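Serine-tRNA ligase (Naegleria fowleri, PDB 6BLJ) probably catalyses the ATP-dependent attachment of serine to its cognate tRNA in the cytosol, and is captured here with AMP bound. Local coordinates at residues A[219-224]-A[454-459]. Numbering follows the deposited sequence.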
loop_
_atom_site.group_PDB
_atom_site.type_symbol
_atom_site.label_atom_id
_atom_site.label_comp_id
_atom_site.label_asym_id
_atom_site.label_seq_id
_atom_site.Cartn_x
_atom_site.Cartn_y
_atom_site.Cartn_z
ATOM N N GLY A 219 4.701 -29.154 -18.980
ATOM C CA GLY A 219 5.029 -30.564 -19.168
ATOM C C GLY A 219 4.954 -31.381 -17.892
ATOM O O GLY A 219 4.027 -31.245 -17.085
ATOM N N ASP A 220 5.938 -32.267 -17.711
ATOM C CA ASP A 220 5.854 -33.225 -16.608
ATOM C C ASP A 220 5.871 -32.527 -15.242
ATOM O O ASP A 220 5.282 -33.033 -14.277
ATOM C CB ASP A 220 6.996 -34.240 -16.713
ATOM C CG ASP A 220 6.845 -35.184 -17.913
ATOM O OD1 ASP A 220 5.732 -35.343 -18.455
ATOM O OD2 ASP A 220 7.854 -35.773 -18.322
ATOM N N LEU A 221 6.506 -31.355 -15.142
ATOM C CA LEU A 221 6.507 -30.627 -13.873
ATOM C C LEU A 221 5.095 -30.214 -13.470
ATOM O O LEU A 221 4.750 -30.230 -12.279
ATOM C CB LEU A 221 7.412 -29.400 -13.979
ATOM C CG LEU A 221 8.923 -29.672 -13.981
ATOM C CD1 LEU A 221 9.680 -28.335 -14.008
ATOM C CD2 LEU A 221 9.349 -30.539 -12.794
ATOM N N VAL A 222 4.266 -29.831 -14.445
ATOM C CA VAL A 222 2.849 -29.579 -14.168
ATOM C C VAL A 222 2.180 -30.845 -13.633
ATOM O O VAL A 222 1.431 -30.812 -12.643
ATOM C CB VAL A 222 2.136 -29.070 -15.435
ATOM C CG1 VAL A 222 0.629 -28.908 -15.185
ATOM C CG2 VAL A 222 2.754 -27.755 -15.930
ATOM N N ARG A 223 2.414 -31.978 -14.297
ATOM C CA ARG A 223 1.790 -33.221 -13.834
ATOM C C ARG A 223 2.282 -33.590 -12.437
ATOM O O ARG A 223 1.513 -34.096 -11.615
ATOM C CB ARG A 223 2.037 -34.364 -14.825
ATOM C CG ARG A 223 1.407 -34.127 -16.193
ATOM C CD ARG A 223 1.337 -35.407 -17.017
ATOM N NE ARG A 223 2.655 -36.000 -17.226
ATOM C CZ ARG A 223 3.022 -37.204 -16.794
ATOM N NH1 ARG A 223 2.164 -37.983 -16.134
ATOM N NH2 ARG A 223 4.254 -37.641 -17.039
ATOM N N MET A 224 3.552 -33.310 -12.132
ATOM C CA MET A 224 4.036 -33.560 -10.775
ATOM C C MET A 224 3.436 -32.577 -9.770
ATOM O O MET A 224 3.247 -32.920 -8.596
ATOM C CB MET A 224 5.562 -33.497 -10.728
ATOM C CG MET A 224 6.122 -34.013 -9.411
ATOM S SD MET A 224 7.922 -34.106 -9.332
ATOM C CE MET A 224 8.240 -35.529 -10.347
ATOM N N CYS A 454 12.651 -28.684 -4.176
ATOM C CA CYS A 454 13.381 -29.610 -3.319
ATOM C C CYS A 454 13.441 -31.001 -3.933
ATOM O O CYS A 454 14.472 -31.678 -3.857
ATOM C CB CYS A 454 12.725 -29.651 -1.941
ATOM S SG CYS A 454 13.696 -30.511 -0.687
ATOM N N ILE A 455 12.339 -31.456 -4.535
ATOM C CA ILE A 455 12.333 -32.777 -5.160
ATOM C C ILE A 455 13.342 -32.834 -6.299
ATOM O O ILE A 455 14.153 -33.760 -6.380
ATOM C CB ILE A 455 10.922 -33.140 -5.650
ATOM C CG1 ILE A 455 9.999 -33.430 -4.462
ATOM C CG2 ILE A 455 10.976 -34.336 -6.632
ATOM C CD1 ILE A 455 8.544 -33.662 -4.869
ATOM N N VAL A 456 13.318 -31.839 -7.196
ATOM C CA VAL A 456 14.160 -31.986 -8.382
ATOM C C VAL A 456 15.640 -31.949 -8.001
ATOM O O VAL A 456 16.458 -32.617 -8.645
ATOM C CB VAL A 456 13.802 -30.937 -9.466
ATOM C CG1 VAL A 456 12.316 -31.069 -9.898
ATOM C CG2 VAL A 456 14.150 -29.514 -9.043
ATOM N N GLU A 457 16.011 -31.207 -6.941
ATOM C CA GLU A 457 17.409 -31.206 -6.500
ATOM C C GLU A 457 17.809 -32.532 -5.862
ATOM O O GLU A 457 18.914 -33.030 -6.098
ATOM C CB GLU A 457 17.675 -30.062 -5.523
ATOM C CG GLU A 457 17.729 -28.682 -6.198
ATOM C CD GLU A 457 18.305 -27.604 -5.286
ATOM O OE1 GLU A 457 18.833 -27.929 -4.190
ATOM O OE2 GLU A 457 18.207 -26.422 -5.663
ATOM N N ASN A 458 16.935 -33.120 -5.050
ATOM C CA ASN A 458 17.325 -34.350 -4.370
ATOM C C ASN A 458 17.253 -35.579 -5.266
ATOM O O ASN A 458 17.956 -36.560 -4.991
ATOM C CB ASN A 458 16.456 -34.557 -3.133
ATOM C CG ASN A 458 16.899 -33.683 -1.982
ATOM O OD1 ASN A 458 17.896 -33.970 -1.319
ATOM N ND2 ASN A 458 16.193 -32.573 -1.778
ATOM N N TYR A 459 16.452 -35.541 -6.335
ATOM C CA TYR A 459 16.256 -36.690 -7.222
ATOM C C TYR A 459 16.930 -36.506 -8.580
ATOM O O TYR A 459 16.677 -37.292 -9.503
ATOM C CB TYR A 459 14.752 -36.961 -7.403
ATOM C CG TYR A 459 14.147 -37.657 -6.202
ATOM C CD1 TYR A 459 14.035 -39.046 -6.158
ATOM C CD2 TYR A 459 13.718 -36.927 -5.083
ATOM C CE1 TYR A 459 13.492 -39.707 -5.039
ATOM C CE2 TYR A 459 13.186 -37.584 -3.952
ATOM C CZ TYR A 459 13.078 -38.974 -3.944
ATOM O OH TYR A 459 12.556 -39.640 -2.854
#
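Leu-221 and Val-456 bring the first turn of helix 220-238 within 9.5 Å, CA to CA, of the last turn of helix 448-458, with Met-224 and Ile-455 10.0 Å apart by the same measure. At this separation the backbones cannot touch, and two pairs of apolar side chains bridge the gap. Met-224, long and unbranched, spans it with CG anti to the backbone N (chi1 -169°): the extended chain carries SD to 4.1 Å from CG2 of Ile-455, then turns about CG-SD, bending CE off its line. One turn earlier, Leu-221 leaves its helix across the contact and relies on its CD2 branch, which comes to 4.2 Å from CG1 of Val-456, the two side chains crossing at about a right angle. Beta-branched Ile-455 and Val-456 present methyls close to their own helix. No hydrogen bond crosses this buried contact. Arg-223 NH2 holds Asp-220 OD1 in a salt bridge of 3.1 Å and Asn-458 ND2 bonds Cys-454 O; Arg-223 also binds Thr-478 and Met-475, and Asn-458 the Trp-394 carbonyl. Helix 448-458 follows strand 436-447, consistent with class II motif 3, and its Arg-450 lines the AMP pocket; the side chain of Ile-455 lies about 12 Å from the AMP. Met-195 of helix 191-197 meets Leu-221 and Val-456, Ile-481 of strand 480-482 packs on Met-224, and Val-222 touches Pro-243 of the second subunit.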